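Local coordinates for protein ammonium transporter (Kuenenia stuttgartiensis, PDB 6EU6) that probably senses ammonium at the cell membrane, as the transporter-like part of a sensor histidine kinase that relays the signal across it, at residues A[9-12]-A[13-17]; A[278-281]-A[282-285]; A[136-139]-A[140-144]. One frame throughout, in Å; residues are numbered along the deposited sequence.

Contact 1. Residues A[9-12]-A[13-17]; sequences NHLW and VIMAA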
loop_
_atom_site.group_PDB
_atom_site.type_symbol
_atom_site.label_atom_id
_atom_site.label_comp_id
_atom_site.label_asym_id
_atom_site.label_seq_id
_atom_site.Cartn_x
_atom_site.Cartn_y
_atom_site.Cartn_z
ATOM N N ASN A 9 -21.082 -5.675 -4.844
ATOM C CA ASN A 9 -20.885 -4.407 -5.502
ATOM C C ASN A 9 -20.409 -3.377 -4.487
ATOM O O ASN A 9 -19.479 -2.598 -4.764
ATOM C CB ASN A 9 -22.163 -3.922 -6.165
ATOM C CG ASN A 9 -22.487 -4.652 -7.418
ATOM O OD1 ASN A 9 -21.746 -5.444 -7.979
ATOM N ND2 ASN A 9 -23.672 -4.419 -7.868
ATOM N N HIS A 10 -20.973 -3.413 -3.292
ATOM C CA HIS A 10 -20.440 -2.646 -2.160
ATOM C C HIS A 10 -19.004 -2.972 -1.837
ATOM O O HIS A 10 -18.192 -2.095 -1.677
ATOM C CB HIS A 10 -21.251 -2.851 -0.877
ATOM C CG HIS A 10 -22.509 -2.065 -0.822
ATOM N ND1 HIS A 10 -22.540 -0.749 -0.452
ATOM C CD2 HIS A 10 -23.798 -2.429 -0.991
ATOM C CE1 HIS A 10 -23.776 -0.310 -0.463
ATOM N NE2 HIS A 10 -24.555 -1.302 -0.800
ATOM N N LEU A 11 -18.704 -4.250 -1.737
ATOM C CA LEU A 11 -17.388 -4.677 -1.416
ATOM C C LEU A 11 -16.376 -4.094 -2.404
ATOM O O LEU A 11 -15.319 -3.571 -1.978
ATOM C CB LEU A 11 -17.320 -6.192 -1.394
ATOM C CG LEU A 11 -15.952 -6.842 -1.141
ATOM C CD1 LEU A 11 -15.319 -6.301 0.130
ATOM C CD2 LEU A 11 -16.129 -8.365 -1.076
ATOM N N TRP A 12 -16.668 -4.212 -3.716
ATOM C CA TRP A 12 -15.690 -3.763 -4.702
ATOM C C TRP A 12 -15.556 -2.227 -4.657
ATOM O O TRP A 12 -14.437 -1.681 -4.585
ATOM C CB TRP A 12 -16.014 -4.249 -6.083
ATOM C CG TRP A 12 -15.145 -3.633 -7.187
ATOM C CD1 TRP A 12 -15.583 -3.077 -8.357
ATOM C CD2 TRP A 12 -13.709 -3.512 -7.208
ATOM N NE1 TRP A 12 -14.543 -2.623 -9.089
ATOM C CE2 TRP A 12 -13.372 -2.893 -8.430
ATOM C CE3 TRP A 12 -12.667 -3.859 -6.294
ATOM C CZ2 TRP A 12 -12.038 -2.593 -8.784
ATOM C CZ3 TRP A 12 -11.329 -3.556 -6.637
ATOM C CH2 TRP A 12 -11.035 -2.933 -7.899
ATOM N N VAL A 13 -16.686 -1.512 -4.636
ATOM C CA VAL A 13 -16.636 -0.065 -4.669
ATOM C C VAL A 13 -15.863 0.447 -3.465
ATOM O O VAL A 13 -15.088 1.384 -3.570
ATOM C CB VAL A 13 -18.044 0.526 -4.813
ATOM C CG1 VAL A 13 -18.046 2.024 -4.616
ATOM C CG2 VAL A 13 -18.574 0.197 -6.219
ATOM N N ILE A 14 -16.082 -0.153 -2.297
ATOM C CA ILE A 14 -15.421 0.333 -1.075
ATOM C C ILE A 14 -13.933 -0.024 -1.092
ATOM O O ILE A 14 -13.077 0.798 -0.736
ATOM C CB ILE A 14 -16.193 -0.078 0.234
ATOM C CG1 ILE A 14 -15.951 0.885 1.339
ATOM C CG2 ILE A 14 -15.736 -1.419 0.708
ATOM C CD1 ILE A 14 -16.592 2.232 1.204
ATOM N N MET A 15 -13.607 -1.201 -1.591
ATOM C CA MET A 15 -12.180 -1.568 -1.754
ATOM C C MET A 15 -11.458 -0.593 -2.716
ATOM O O MET A 15 -10.360 -0.091 -2.437
ATOM C CB MET A 15 -12.021 -3.008 -2.247
ATOM C CG MET A 15 -11.709 -4.051 -1.175
ATOM S SD MET A 15 -10.133 -3.630 -0.243
ATOM C CE MET A 15 -8.973 -2.697 -1.221
ATOM N N ALA A 16 -12.072 -0.350 -3.861
ATOM C CA ALA A 16 -11.556 0.613 -4.831
ATOM C C ALA A 16 -11.417 1.960 -4.209
ATOM O O ALA A 16 -10.440 2.649 -4.461
ATOM C CB ALA A 16 -12.471 0.666 -6.044
ATOM N N ALA A 17 -12.379 2.364 -3.395
ATOM C CA ALA A 17 -12.291 3.657 -2.787
ATOM C C ALA A 17 -11.058 3.760 -1.857
ATOM O O ALA A 17 -10.360 4.796 -1.781
ATOM C CB ALA A 17 -13.561 3.995 -2.033
#
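W12 and A16 meet one turn apart on helix 2-34, the first helix of the ammonium transporter fold, and their contact is a CH-pi interaction between residues i and i+4. The methyl CB of A16 lies 4.2 Å from the centroid of the six-membered ring of W12 and only 6° off the ring normal, over one face, near the axis of that ring and toward the rim of the indole as a whole. The first torsion of W12 makes this possible: CG stands opposite the backbone N (chi1 171°), which carries the indole forward along the helix to A16. The indole N-H, NE1, is hydrogen-bonded to G225 O.

Apolar contacts continue beside it. M15 CB touches W12 CE3 at 4.2 Å, with the two side chains crossing at about a right angle. M15 CG also comes to 4.4 Å from L11 CD1. These residues also face the other copies of the protein: M15 meets M15 of both the second and third subunits, and L11 packs on W12 of the second and on L11 of the third, consistent with a place near the axis of the trimer.

The polar part is the regular backbone ladder. V13 N donates to N9 O at 3.0 Å, and the donors I14 N and M15 N follow to H10 O and L11 O. The ring of H10 is hydrogen-bonded outside the segment, through ND1 to S95 OG. Of the four bonds between 9-12 and 13-17 the straightest is A16 N to W12 O at 2.8 Å, with an N-H...O angle of 175°.

Contact 2. Residues A[278-281]-A[282-285]; sequences VAIT and ASSN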
loop_
_atom_site.group_PDB
_atom_site.type_symbol
_atom_site.label_atom_id
_atom_site.label_comp_id
_atom_site.label_asym_id
_atom_site.label_seq_id
_atom_site.Cartn_x
_atom_site.Cartn_y
_atom_site.Cartn_z
ATOM N N VAL A 278 -3.962 9.190 -16.540
ATOM C CA VAL A 278 -5.021 10.204 -16.551
ATOM C C VAL A 278 -5.869 9.989 -17.807
ATOM O O VAL A 278 -7.083 9.866 -17.727
ATOM C CB VAL A 278 -4.452 11.618 -16.475
ATOM C CG1 VAL A 278 -5.523 12.636 -16.878
ATOM C CG2 VAL A 278 -3.931 11.934 -15.051
ATOM N N ALA A 279 -5.219 9.782 -18.947
ATOM C CA ALA A 279 -5.952 9.692 -20.192
ATOM C C ALA A 279 -6.858 8.499 -20.270
ATOM O O ALA A 279 -8.043 8.606 -20.704
ATOM C CB ALA A 279 -5.008 9.715 -21.376
ATOM N N ILE A 280 -6.352 7.351 -19.801
ATOM C CA ILE A 280 -7.128 6.120 -19.876
ATOM C C ILE A 280 -8.317 6.112 -18.906
ATOM O O ILE A 280 -9.259 5.371 -19.089
ATOM C CB ILE A 280 -6.253 4.879 -19.719
ATOM C CG1 ILE A 280 -6.947 3.683 -20.294
ATOM C CG2 ILE A 280 -5.946 4.604 -18.227
ATOM C CD1 ILE A 280 -7.100 3.726 -21.797
ATOM N N THR A 281 -8.297 7.028 -17.942
ATOM C CA THR A 281 -9.373 7.210 -17.001
ATOM C C THR A 281 -10.674 7.601 -17.698
ATOM O O THR A 281 -11.785 7.431 -17.134
ATOM C CB THR A 281 -8.939 8.274 -15.919
ATOM O OG1 THR A 281 -7.880 7.686 -15.113
ATOM C CG2 THR A 281 -9.907 8.531 -14.966
ATOM N N ALA A 282 -10.575 8.183 -18.887
ATOM C CA ALA A 282 -11.823 8.624 -19.600
ATOM C C ALA A 282 -12.549 7.442 -20.202
ATOM O O ALA A 282 -13.735 7.528 -20.441
ATOM C CB ALA A 282 -11.495 9.573 -20.733
ATOM N N SER A 283 -11.826 6.373 -20.523
ATOM C CA SER A 283 -12.345 5.397 -21.438
ATOM C C SER A 283 -12.021 3.962 -21.126
ATOM O O SER A 283 -12.319 3.071 -21.923
ATOM C CB SER A 283 -11.825 5.708 -22.837
ATOM O OG SER A 283 -10.433 5.499 -22.880
ATOM N N SER A 284 -11.473 3.672 -19.955
ATOM C CA SER A 284 -10.920 2.322 -19.757
ATOM C C SER A 284 -11.981 1.222 -19.799
ATOM O O SER A 284 -11.630 0.073 -19.991
ATOM C CB SER A 284 -10.102 2.245 -18.452
ATOM O OG SER A 284 -10.940 2.649 -17.421
ATOM N N ASN A 285 -13.277 1.539 -19.629
ATOM C CA ASN A 285 -14.320 0.521 -19.691
ATOM C C ASN A 285 -14.807 0.250 -21.122
ATOM O O ASN A 285 -15.572 -0.696 -21.340
ATOM C CB ASN A 285 -15.521 0.963 -18.875
ATOM C CG ASN A 285 -16.163 2.260 -19.426
ATOM O OD1 ASN A 285 -15.483 3.203 -19.873
ATOM N ND2 ASN A 285 -17.464 2.309 -19.385
HETATM O O HOH W 1 -9.105 7.935 -23.178
#
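With CG1 turned opposite the backbone N (chi1 -159°) and a bend at chi2 (68°), I280 brings CG1 and CD1 to the two serines that follow it. Its CG1 rests 3.9 Å from S284 CB, while CD1 reaches S283 OG at the same separation. The setting is the C-terminal end of helix 266-280, where the chain winds down through i to i+3 bonds of the 3-10 kind before the loop to helix 289-312.

Those bonds come in succession. T281 N donates to V278 O at 3.1 Å; A282 N then binds A279 O at 3.1 Å, and S283 N binds I280 O, also at 3.1 Å. In the latter two the N-H is well aimed, yet the donor stands above the carbonyl plane, 58° out of it for S283 N, in keeping with the tighter i to i+3 winding.

A279 O is gripped twice, for besides A282 N it accepts a hydrogen bond from a water. The water lies among buried residues and, through its second bond, links A279 of the helix to S283 of the turn.

Around the turn, T281 OG1 is bonded back to L277 O, and the backbones of T281 and A282 bond to A165 and F164. I280 and S284 both pack on helix 234-261. The bridging water donates to A279 O at 2.8 Å and accepts from S283 OG at 2.8 Å.

Contact 3. Residues A[136-139]-A[140-144]; sequences YPIF and GHWAW
G140 N donates to Y136 O at 2.8 Å, the shortest of the four i to i+4 bonds that run between 136-139 and 140-144; H141 N, W142 N and A143 N repeat it to P137 O, I138 O and F139 O. I138 O has a second neighbour as well: the indole of W142 leans over it, leaving the oxygen 3.2 Å above the ring plane toward the rim. W142 is placed there by its first torsion, with CG opposite the carbonyl carbon (chi1 -59°), which swings the ring back over the preceding turn. I138 CG2 then meets W142 CZ2 at 3.5 Å. All this belongs to the last turns of transmembrane helix 121-144, kinked at P137, whose ring nitrogen makes no bond to the turn before. F139 CD2 touches W142 CE3 at 3.7 Å, the ring planes inclined at 60°, and W370 of helix 353-385 packs against I138, F139 and W142. W142 NE1 is hydrogen-bonded to L74 O. Putting an alanine at W142 would probably leave I138 CG2 and F139 CD2 facing a gap and L74 O without its NE1 donor. F139 also reaches forward, its CE1 lying 4.0 Å from A143 CB.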
loop_
_atom_site.group_PDB
_atom_site.type_symbol
_atom_site.label_atom_id
_atom_site.label_comp_id
_atom_site.label_asym_id
_atom_site.label_seq_id
_atom_site.Cartn_x
_atom_site.Cartn_y
_atom_site.Cartn_z
ATOM N N TYR A 136 -15.374 21.833 -8.429
ATOM C CA TYR A 136 -15.456 20.380 -8.742
ATOM C C TYR A 136 -16.880 19.817 -8.731
ATOM O O TYR A 136 -17.301 19.134 -9.696
ATOM C CB TYR A 136 -14.494 19.586 -7.799
ATOM C CG TYR A 136 -14.627 18.139 -7.940
ATOM C CD1 TYR A 136 -14.064 17.487 -9.009
ATOM C CD2 TYR A 136 -15.408 17.413 -7.045
ATOM C CE1 TYR A 136 -14.244 16.133 -9.181
ATOM C CE2 TYR A 136 -15.627 16.035 -7.207
ATOM C CZ TYR A 136 -15.009 15.384 -8.276
ATOM O OH TYR A 136 -15.150 14.004 -8.441
ATOM N N PRO A 137 -17.615 20.005 -7.636
ATOM C CA PRO A 137 -18.897 19.351 -7.627
ATOM C C PRO A 137 -19.968 19.951 -8.627
ATOM O O PRO A 137 -20.823 19.226 -9.088
ATOM C CB PRO A 137 -19.393 19.541 -6.175
ATOM C CG PRO A 137 -18.747 20.813 -5.733
ATOM C CD PRO A 137 -17.398 20.866 -6.462
ATOM N N ILE A 138 -19.877 21.225 -8.963
ATOM C CA ILE A 138 -20.834 21.788 -9.942
ATOM C C ILE A 138 -20.551 21.277 -11.357
ATOM O O ILE A 138 -21.444 20.752 -12.007
ATOM C CB ILE A 138 -20.855 23.333 -9.879
ATOM C CG1 ILE A 138 -21.486 23.752 -8.563
ATOM C CG2 ILE A 138 -21.644 23.898 -11.068
ATOM C CD1 ILE A 138 -21.254 25.203 -8.160
ATOM N N PHE A 139 -19.299 21.338 -11.800
ATOM C CA PHE A 139 -18.933 20.600 -13.038
ATOM C C PHE A 139 -19.267 19.127 -12.974
ATOM O O PHE A 139 -19.756 18.553 -13.936
ATOM C CB PHE A 139 -17.468 20.807 -13.483
ATOM C CG PHE A 139 -17.177 20.232 -14.839
ATOM C CD1 PHE A 139 -16.813 18.880 -14.985
ATOM C CD2 PHE A 139 -17.340 20.988 -15.997
ATOM C CE1 PHE A 139 -16.596 18.326 -16.265
ATOM C CE2 PHE A 139 -17.137 20.423 -17.288
ATOM C CZ PHE A 139 -16.744 19.100 -17.403
ATOM N N GLY A 140 -19.084 18.524 -11.817
ATOM C CA GLY A 140 -19.398 17.129 -11.674
ATOM C C GLY A 140 -20.878 16.862 -11.891
ATOM O O GLY A 140 -21.249 15.811 -12.385
ATOM N N HIS A 141 -21.702 17.784 -11.417
ATOM C CA HIS A 141 -23.161 17.667 -11.641
ATOM C C HIS A 141 -23.444 17.695 -13.162
ATOM O O HIS A 141 -24.175 16.852 -13.693
ATOM C CB HIS A 141 -23.910 18.779 -10.957
ATOM C CG HIS A 141 -25.386 18.591 -10.996
ATOM N ND1 HIS A 141 -26.038 17.719 -10.153
ATOM C CD2 HIS A 141 -26.340 19.126 -11.809
ATOM C CE1 HIS A 141 -27.337 17.753 -10.407
ATOM N NE2 HIS A 141 -27.544 18.602 -11.401
ATOM N N TRP A 142 -22.782 18.605 -13.856
ATOM C CA TRP A 142 -23.029 18.760 -15.296
ATOM C C TRP A 142 -22.746 17.484 -16.036
ATOM O O TRP A 142 -23.483 17.134 -16.978
ATOM C CB TRP A 142 -22.231 19.908 -15.873
ATOM C CG TRP A 142 -22.511 21.215 -15.252
ATOM C CD1 TRP A 142 -23.545 21.520 -14.384
ATOM C CD2 TRP A 142 -21.749 22.407 -15.392
ATOM N NE1 TRP A 142 -23.434 22.837 -13.969
ATOM C CE2 TRP A 142 -22.350 23.390 -14.599
ATOM C CE3 TRP A 142 -20.601 22.738 -16.098
ATOM C CZ2 TRP A 142 -21.830 24.664 -14.489
ATOM C CZ3 TRP A 142 -20.126 23.988 -16.000
ATOM C CH2 TRP A 142 -20.718 24.925 -15.200
ATOM N N ALA A 143 -21.652 16.812 -15.620
ATOM C CA ALA A 143 -21.091 15.628 -16.342
ATOM C C ALA A 143 -21.640 14.336 -15.847
ATOM O O ALA A 143 -21.932 13.406 -16.610
ATOM C CB ALA A 143 -19.557 15.643 -16.233
ATOM N N TRP A 144 -21.914 14.290 -14.542
ATOM C CA TRP A 144 -22.260 13.047 -13.895
ATOM C C TRP A 144 -23.517 13.132 -13.009
ATOM O O TRP A 144 -23.751 12.234 -12.242
ATOM C CB TRP A 144 -21.082 12.650 -12.953
ATOM C CG TRP A 144 -19.819 12.146 -13.625
ATOM C CD1 TRP A 144 -19.626 11.840 -14.940
ATOM C CD2 TRP A 144 -18.583 11.887 -12.971
ATOM N NE1 TRP A 144 -18.310 11.409 -15.162
ATOM C CE2 TRP A 144 -17.671 11.404 -13.952
ATOM C CE3 TRP A 144 -18.163 11.988 -11.646
ATOM C CZ2 TRP A 144 -16.388 11.034 -13.646
ATOM C CZ3 TRP A 144 -16.881 11.602 -11.317
ATOM C CH2 TRP A 144 -15.980 11.157 -12.338
#

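How the contacts relate
No two of the contacts touch. Contacts 2 and 3 lie closest, about 7 Å between nearest atoms (18 Å between centres), and loop 163-165 spans them: D163 O binds W144 NE1, while F164 and A165 bond to contact 2. Contacts 1 and 2, about 10 Å apart at nearest atoms, meet adjacent residues: G225 O accepts from W12 NE1, N224 bonds weakly to T281 and S284. Contacts 1 and 3, about 12 Å apart at nearest atoms (22 Å between centres), both pack on helix 93-114. Only contact 1 meets other subunits. MES, probably from crystallisation, lies about 4 Å from the W144 side chain, perhaps marking a pocket, and N285 ND2 bonds weakly to a MES.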